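PDB 5HZD: terminal uridylyltransferase 1, which adds uridines to the 3' ends of guide RNAs, ribosomal RNAs and some messenger RNAs in mitochondrial RNA editing, using UTP. Local coordinates for residues 49-52 with 53-57; 208-211 with 212-216; 260-263 with 264-267. All coordinates share one frame; numbering follows the deposited sequence.

How the interactions relate
Along the chain the three contacts follow in order, and they fall into two places on either side of the chain's centre. Interaction 1 takes in the whole of the short helix 51-57 and the residue that caps it, joining it to helix 385-409; its centre is about 80 Å from those of the other two. Interactions 2 and 3, centres about 10 Å apart, lie in a part inserted between strands 174-177 and 285-288 of the mixed sheet. There, helix 209-223 follows strand 198-203 and packs on the four-stranded antiparallel sheet, and the loop of interaction 3 leads into its edge strand 267-271. Meeting through Asp211, the two tie helix to sheet, away from the annotated zinc, UTP and metal sites.

Interaction 1 of 3, residues 49-52 with 53-57; sequences PVWN and RALNA
The side-chain packing here is led by Trp51 and Leu55, one helical turn apart. Leu55 reaches back over one face of the indole: its CG sits 4.0 Å from the centroid of the five-membered ring of Trp51, a CH-pi contact, and its CD1 comes 3.6 Å from Trp51 NE1. The first torsions bring them together. Trp51 CG stands opposite its backbone N (chi1 -165°), while Leu55 CG lies beside its own (chi1 -72°); this sets CG and CD1 of the leucine by the pyrrole part, while Leu55 CD2 reaches toward the benzo ring, 4.0 Å from Trp51 CZ2. Ala54 CB adds a looser apolar contact, 4.2 Å from Trp51 CE3.

A second approach involves a charged group. Arg53, bent at chi3, curls back so that NH1 lies 3.5 Å from Val50 CG1, obliquely to the guanidinium, and the apolar methyl offers the charge no hydrogen bond.

Three i to i+4 backbone bonds hold the same residues: Ala54 N to Val50 O, Leu55 N to Trp51 O and Asn56 N to Asn52 O. The Leu55 N to Trp51 O bond, 2.9 Å long, is almost straight at 171°.

Outside this helix, Trp51 stacks on Tyr404 and, with Leu55, touches Val400. This is a short alpha helix of about two turns, with Val50 at the N-cap and an i to i+4 Trp-Leu pair facing helix 385-409.

Interaction 2 of 3, residues 208-211 with 212-216; sequences TRED and RLLLE
Asp211 OD2 is gripped from more than one side, while the same residue's carbonyl O receives Leu215 N (2.9 Å). Thr208 N donates to Asp211 OD2 at 3.0 Å, on its anti lone pair, and Ser262 OG of the neighbouring loop closes in as a further hydrogen-bond partner, probably a short one. The carboxylate of this buried residue is thus well supplied with partners, which would probably favour the charged form. In return, Asp211 N donates to Thr208 OG1 (3.1 Å).

This exchange is a capping box, with Thr208 as the N-cap of helix 209-223, and it fixes the start of the helix that lies against strands 228-233 and 239-244. Behind the box the i to i+4 bonds take over, beginning with Arg212 N to Thr208 O at 2.9 Å.

Arg212, bent at chi3 (-62°), folds back along the first turn and lays one face of its guanidinium over Arg209 CA; NH2 lies 3.5 Å from Arg209 CB. The two guanidinium planes are 54° apart. Arg209, bent at chi2, has a face covered by Leu213, whose CD1 approaches NE at 3.8 Å. Glu210 and Leu214 run alongside each other, with CG of the first 4.1 Å from CD1 of the second.

Interaction 3 of 3, residues 260-263 with 264-267; sequences LASA and SLRT
Leu260 and Leu265 meet across the loop at their branch ends, Leu260 CD1 resting 3.7 Å from Leu265 CD2. The same CD1 also reaches Thr267 CG2 at 4.2 Å, so one methyl bridges two residues of the returning chain. Ser262 joins from the other flank: its CB stands 4.0 Å from Leu265 CB. The leucine at 265 is directed into this group by its first torsion, which sets CG opposite the backbone N (chi1 -174°), and Leu265 is buried.

Outward of this core, the backbone makes the reversal that brings the two leucines together. Leu265 N donates to Ser262 O at 3.1 Å and closes a type II beta turn from Ser262 to Leu265. The N-H...O angle is good, at 163°, but the donor lies well above the carbonyl plane. Ser264 takes the left-handed backbone conformation at the third position of the turn, although it carries a side chain.

Beyond the turn, Arg266 turns back along the chain and its NH1 donates to Leu265 O at 3.0 Å, again from above the carbonyl plane. Asn204 hydrogen-bonds Arg266 N through OD1 and Ser264 O through ND2, while Leu265 packs on Leu203 of the inner strand 198-203. Helix 209-223 contributes Leu215, which packs on Leu260, and Asp211, which both leucines touch and Ser262 OG hydrogen-bonds.

An apolar leucine pair thus fills the inside of a loop shaped by one backbone bond, while polar ties, Ser262 to Asp211 and Asn204 to Ser264 and Arg266, hold that loop to helix and sheet.

Interaction 1 of 3, residues 49-52 with 53-57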
loop_
_atom_site.group_PDB
_atom_site.type_symbol
_atom_site.label_atom_id
_atom_site.label_comp_id
_atom_site.label_asym_id
_atom_site.label_seq_id
_atom_site.Cartn_x
_atom_site.Cartn_y
_atom_site.Cartn_z
ATOM N N PRO A 49 -27.926 2.434 25.407
ATOM C CA PRO A 49 -29.357 2.766 25.468
ATOM C C PRO A 49 -29.667 4.255 25.294
ATOM O O PRO A 49 -30.829 4.605 25.098
ATOM C CB PRO A 49 -29.758 2.322 26.875
ATOM C CG PRO A 49 -28.499 2.355 27.652
ATOM C CD PRO A 49 -27.435 1.916 26.695
ATOM N N VAL A 50 -28.648 5.111 25.369
ATOM C CA VAL A 50 -28.839 6.550 25.214
ATOM C C VAL A 50 -28.011 7.080 24.043
ATOM O O VAL A 50 -27.655 8.259 23.994
ATOM C CB VAL A 50 -28.463 7.328 26.510
ATOM C CG1 VAL A 50 -29.375 6.927 27.672
ATOM C CG2 VAL A 50 -26.974 7.137 26.864
ATOM N N TRP A 51 -27.740 6.215 23.072
ATOM C CA TRP A 51 -26.858 6.585 21.970
ATOM C C TRP A 51 -27.273 7.826 21.181
ATOM O O TRP A 51 -26.447 8.704 20.940
ATOM C CB TRP A 51 -26.613 5.420 21.001
ATOM C CG TRP A 51 -25.442 5.705 20.106
ATOM C CD1 TRP A 51 -25.437 5.782 18.736
ATOM C CD2 TRP A 51 -24.096 5.950 20.526
ATOM N NE1 TRP A 51 -24.169 6.057 18.287
ATOM C CE2 TRP A 51 -23.330 6.173 19.366
ATOM C CE3 TRP A 51 -23.463 5.999 21.777
ATOM C CZ2 TRP A 51 -21.966 6.433 19.417
ATOM C CZ3 TRP A 51 -22.113 6.265 21.829
ATOM C CH2 TRP A 51 -21.377 6.475 20.657
ATOM N N ASN A 52 -28.534 7.921 20.780
ATOM C CA ASN A 52 -28.939 9.106 20.042
ATOM C C ASN A 52 -28.788 10.378 20.865
ATOM O O ASN A 52 -28.374 11.403 20.335
ATOM C CB ASN A 52 -30.365 8.969 19.517
ATOM C CG ASN A 52 -30.450 8.035 18.331
ATOM O OD1 ASN A 52 -29.473 7.847 17.600
ATOM N ND2 ASN A 52 -31.622 7.444 18.128
ATOM N N ARG A 53 -29.123 10.299 22.146
ATOM C CA ARG A 53 -28.919 11.424 23.052
ATOM C C ARG A 53 -27.439 11.816 23.112
ATOM O O ARG A 53 -27.106 13.004 23.156
ATOM C CB ARG A 53 -29.442 11.117 24.453
ATOM C CG ARG A 53 -30.963 11.036 24.543
ATOM C CD ARG A 53 -31.408 10.689 25.954
ATOM N NE ARG A 53 -30.886 11.648 26.924
ATOM C CZ ARG A 53 -30.487 11.326 28.153
ATOM N NH1 ARG A 53 -30.564 10.066 28.561
ATOM N NH2 ARG A 53 -30.015 12.261 28.973
ATOM N N ALA A 54 -26.561 10.819 23.134
ATOM C CA ALA A 54 -25.130 11.077 23.225
ATOM C C ALA A 54 -24.654 11.761 21.953
ATOM O O ALA A 54 -23.914 12.747 21.996
ATOM C CB ALA A 54 -24.357 9.757 23.460
ATOM N N LEU A 55 -25.060 11.233 20.798
ATOM C CA LEU A 55 -24.701 11.852 19.529
ATOM C C LEU A 55 -25.159 13.293 19.454
ATOM O O LEU A 55 -24.449 14.164 18.951
ATOM C CB LEU A 55 -25.346 11.088 18.366
ATOM C CG LEU A 55 -24.740 9.723 18.081
ATOM C CD1 LEU A 55 -25.470 9.121 16.906
ATOM C CD2 LEU A 55 -23.252 9.813 17.754
ATOM N N ASN A 56 -26.353 13.558 19.963
ATOM C CA ASN A 56 -26.847 14.918 19.911
ATOM C C ASN A 56 -26.021 15.829 20.812
ATOM O O ASN A 56 -25.622 16.927 20.405
ATOM C CB ASN A 56 -28.313 14.966 20.321
ATOM C CG ASN A 56 -28.820 16.380 20.451
ATOM O OD1 ASN A 56 -28.675 17.002 21.491
ATOM N ND2 ASN A 56 -29.380 16.911 19.374
ATOM N N ALA A 57 -25.797 15.394 22.044
ATOM C CA ALA A 57 -25.067 16.242 22.986
ATOM C C ALA A 57 -23.652 16.507 22.516
ATOM O O ALA A 57 -23.132 17.614 22.711
ATOM C CB ALA A 57 -25.046 15.611 24.378
#

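Interaction 2 of 3, residues 208-211 with 212-216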
loop_
_atom_site.group_PDB
_atom_site.type_symbol
_atom_site.label_atom_id
_atom_site.label_comp_id
_atom_site.label_asym_id
_atom_site.label_seq_id
_atom_site.Cartn_x
_atom_site.Cartn_y
_atom_site.Cartn_z
ATOM N N THR A 208 39.328 6.447 -28.696
ATOM C CA THR A 208 39.690 7.104 -29.942
ATOM C C THR A 208 38.560 8.024 -30.377
ATOM O O THR A 208 37.480 8.021 -29.808
ATOM C CB THR A 208 39.920 6.088 -31.067
ATOM O OG1 THR A 208 38.696 5.382 -31.320
ATOM C CG2 THR A 208 41.016 5.071 -30.681
ATOM N N ARG A 209 38.815 8.822 -31.406
ATOM C CA ARG A 209 37.772 9.689 -31.933
ATOM C C ARG A 209 36.561 8.878 -32.407
ATOM O O ARG A 209 35.416 9.269 -32.170
ATOM C CB ARG A 209 38.346 10.564 -33.059
ATOM C CG ARG A 209 37.303 11.204 -33.974
ATOM C CD ARG A 209 36.553 12.354 -33.333
ATOM N NE ARG A 209 35.729 13.037 -34.331
ATOM C CZ ARG A 209 34.967 14.096 -34.076
ATOM N NH1 ARG A 209 34.920 14.594 -32.849
ATOM N NH2 ARG A 209 34.251 14.655 -35.046
ATOM N N GLU A 210 36.813 7.737 -33.040
ATOM C CA GLU A 210 35.736 6.889 -33.513
ATOM C C GLU A 210 34.966 6.362 -32.311
ATOM O O GLU A 210 33.736 6.321 -32.329
ATOM C CB GLU A 210 36.258 5.720 -34.340
ATOM C CG GLU A 210 35.168 4.772 -34.785
ATOM C CD GLU A 210 35.664 3.621 -35.633
ATOM O OE1 GLU A 210 36.814 3.151 -35.441
ATOM O OE2 GLU A 210 34.884 3.175 -36.503
ATOM N N ASP A 211 35.689 5.974 -31.260
ATOM C CA ASP A 211 35.035 5.466 -30.036
ATOM C C ASP A 211 34.126 6.527 -29.417
ATOM O O ASP A 211 33.004 6.217 -28.970
ATOM C CB ASP A 211 36.056 5.080 -28.965
ATOM C CG ASP A 211 36.810 3.815 -29.276
ATOM O OD1 ASP A 211 36.194 2.823 -29.745
ATOM O OD2 ASP A 211 38.046 3.812 -29.056
ATOM N N ARG A 212 34.611 7.767 -29.352
ATOM C CA ARG A 212 33.822 8.866 -28.770
ATOM C C ARG A 212 32.519 9.059 -29.538
ATOM O O ARG A 212 31.461 9.251 -28.926
ATOM C CB ARG A 212 34.617 10.194 -28.729
ATOM C CG ARG A 212 35.810 10.195 -27.751
ATOM C CD ARG A 212 36.447 11.592 -27.505
ATOM N NE ARG A 212 37.003 12.213 -28.695
ATOM C CZ ARG A 212 38.248 12.024 -29.152
ATOM N NH1 ARG A 212 39.089 11.199 -28.524
ATOM N NH2 ARG A 212 38.653 12.651 -30.258
ATOM N N LEU A 213 32.585 9.002 -30.864
ATOM C CA LEU A 213 31.376 9.158 -31.677
ATOM C C LEU A 213 30.408 8.003 -31.483
ATOM O O LEU A 213 29.184 8.196 -31.506
ATOM C CB LEU A 213 31.717 9.334 -33.163
ATOM C CG LEU A 213 32.411 10.652 -33.511
ATOM C CD1 LEU A 213 32.852 10.619 -34.965
ATOM C CD2 LEU A 213 31.485 11.824 -33.273
ATOM N N LEU A 214 30.941 6.810 -31.253
ATOM C CA LEU A 214 30.092 5.649 -31.031
ATOM C C LEU A 214 29.380 5.758 -29.696
ATOM O O LEU A 214 28.187 5.455 -29.600
ATOM C CB LEU A 214 30.902 4.337 -31.136
ATOM C CG LEU A 214 31.268 3.949 -32.572
ATOM C CD1 LEU A 214 32.298 2.796 -32.631
ATOM C CD2 LEU A 214 30.013 3.577 -33.333
ATOM N N LEU A 215 30.085 6.179 -28.645
ATOM C CA LEU A 215 29.434 6.292 -27.339
ATOM C C LEU A 215 28.351 7.362 -27.384
ATOM O O LEU A 215 27.236 7.162 -26.882
ATOM C CB LEU A 215 30.453 6.601 -26.236
ATOM C CG LEU A 215 29.920 6.791 -24.812
ATOM C CD1 LEU A 215 29.028 5.610 -24.378
ATOM C CD2 LEU A 215 31.026 7.045 -23.775
ATOM N N GLU A 216 28.679 8.513 -27.964
ATOM C CA GLU A 216 27.685 9.589 -28.053
ATOM C C GLU A 216 26.476 9.130 -28.862
ATOM O O GLU A 216 25.318 9.455 -28.520
ATOM C CB GLU A 216 28.302 10.828 -28.697
ATOM C CG GLU A 216 29.385 11.478 -27.865
ATOM C CD GLU A 216 30.069 12.616 -28.594
ATOM O OE1 GLU A 216 29.362 13.358 -29.321
ATOM O OE2 GLU A 216 31.301 12.757 -28.442
#

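Interaction 3 of 3, residues 260-263 with 264-267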
loop_
_atom_site.group_PDB
_atom_site.type_symbol
_atom_site.label_atom_id
_atom_site.label_comp_id
_atom_site.label_asym_id
_atom_site.label_seq_id
_atom_site.Cartn_x
_atom_site.Cartn_y
_atom_site.Cartn_z
ATOM N N LEU A 260 31.662 -0.016 -28.573
ATOM C CA LEU A 260 32.774 0.801 -28.986
ATOM C C LEU A 260 33.652 -0.028 -29.907
ATOM O O LEU A 260 33.575 -1.260 -29.926
ATOM C CB LEU A 260 33.533 1.319 -27.761
ATOM C CG LEU A 260 32.615 2.056 -26.772
ATOM C CD1 LEU A 260 33.449 2.612 -25.635
ATOM C CD2 LEU A 260 31.770 3.148 -27.416
ATOM N N ALA A 261 34.464 0.660 -30.688
ATOM C CA ALA A 261 35.313 0.004 -31.689
ATOM C C ALA A 261 36.557 -0.646 -31.063
ATOM O O ALA A 261 36.872 -1.795 -31.389
ATOM C CB ALA A 261 35.701 0.994 -32.766
ATOM N N SER A 262 37.244 0.079 -30.166
ATOM C CA SER A 262 38.532 -0.378 -29.614
ATOM C C SER A 262 38.340 -1.630 -28.793
ATOM O O SER A 262 37.497 -1.684 -27.911
ATOM C CB SER A 262 39.192 0.697 -28.727
ATOM O OG SER A 262 39.577 1.823 -29.493
ATOM N N ALA A 263 39.141 -2.638 -29.100
ATOM C CA ALA A 263 39.012 -3.900 -28.403
ATOM C C ALA A 263 39.187 -3.714 -26.903
ATOM O O ALA A 263 40.159 -3.079 -26.456
ATOM C CB ALA A 263 40.039 -4.865 -28.928
ATOM N N SER A 264 38.266 -4.315 -26.158
ATOM C CA SER A 264 38.239 -4.348 -24.695
ATOM C C SER A 264 38.008 -3.016 -24.015
ATOM O O SER A 264 38.135 -2.918 -22.798
ATOM C CB SER A 264 39.488 -4.998 -24.123
ATOM O OG SER A 264 39.613 -6.342 -24.569
ATOM N N LEU A 265 37.663 -1.994 -24.788
ATOM C CA LEU A 265 37.254 -0.739 -24.167
ATOM C C LEU A 265 35.845 -0.863 -23.619
ATOM O O LEU A 265 34.910 -1.232 -24.338
ATOM C CB LEU A 265 37.352 0.396 -25.182
ATOM C CG LEU A 265 37.095 1.816 -24.662
ATOM C CD1 LEU A 265 38.217 2.212 -23.688
ATOM C CD2 LEU A 265 37.117 2.740 -25.857
ATOM N N ARG A 266 35.671 -0.534 -22.343
ATOM C CA ARG A 266 34.401 -0.753 -21.663
ATOM C C ARG A 266 34.040 0.496 -20.881
ATOM O O ARG A 266 34.929 1.303 -20.570
ATOM C CB ARG A 266 34.516 -1.911 -20.662
ATOM C CG ARG A 266 34.928 -3.217 -21.301
ATOM C CD ARG A 266 33.755 -3.885 -22.012
ATOM N NE ARG A 266 34.215 -5.134 -22.619
ATOM C CZ ARG A 266 34.625 -5.247 -23.878
ATOM N NH1 ARG A 266 34.610 -4.190 -24.692
ATOM N NH2 ARG A 266 35.045 -6.421 -24.329
ATOM N N THR A 267 32.765 0.628 -20.566
ATOM C CA THR A 267 32.253 1.756 -19.781
ATOM C C THR A 267 31.517 1.318 -18.537
ATOM O O THR A 267 30.963 0.214 -18.472
ATOM C CB THR A 267 31.264 2.638 -20.585
ATOM O OG1 THR A 267 30.110 1.869 -20.965
ATOM C CG2 THR A 267 31.907 3.203 -21.824
#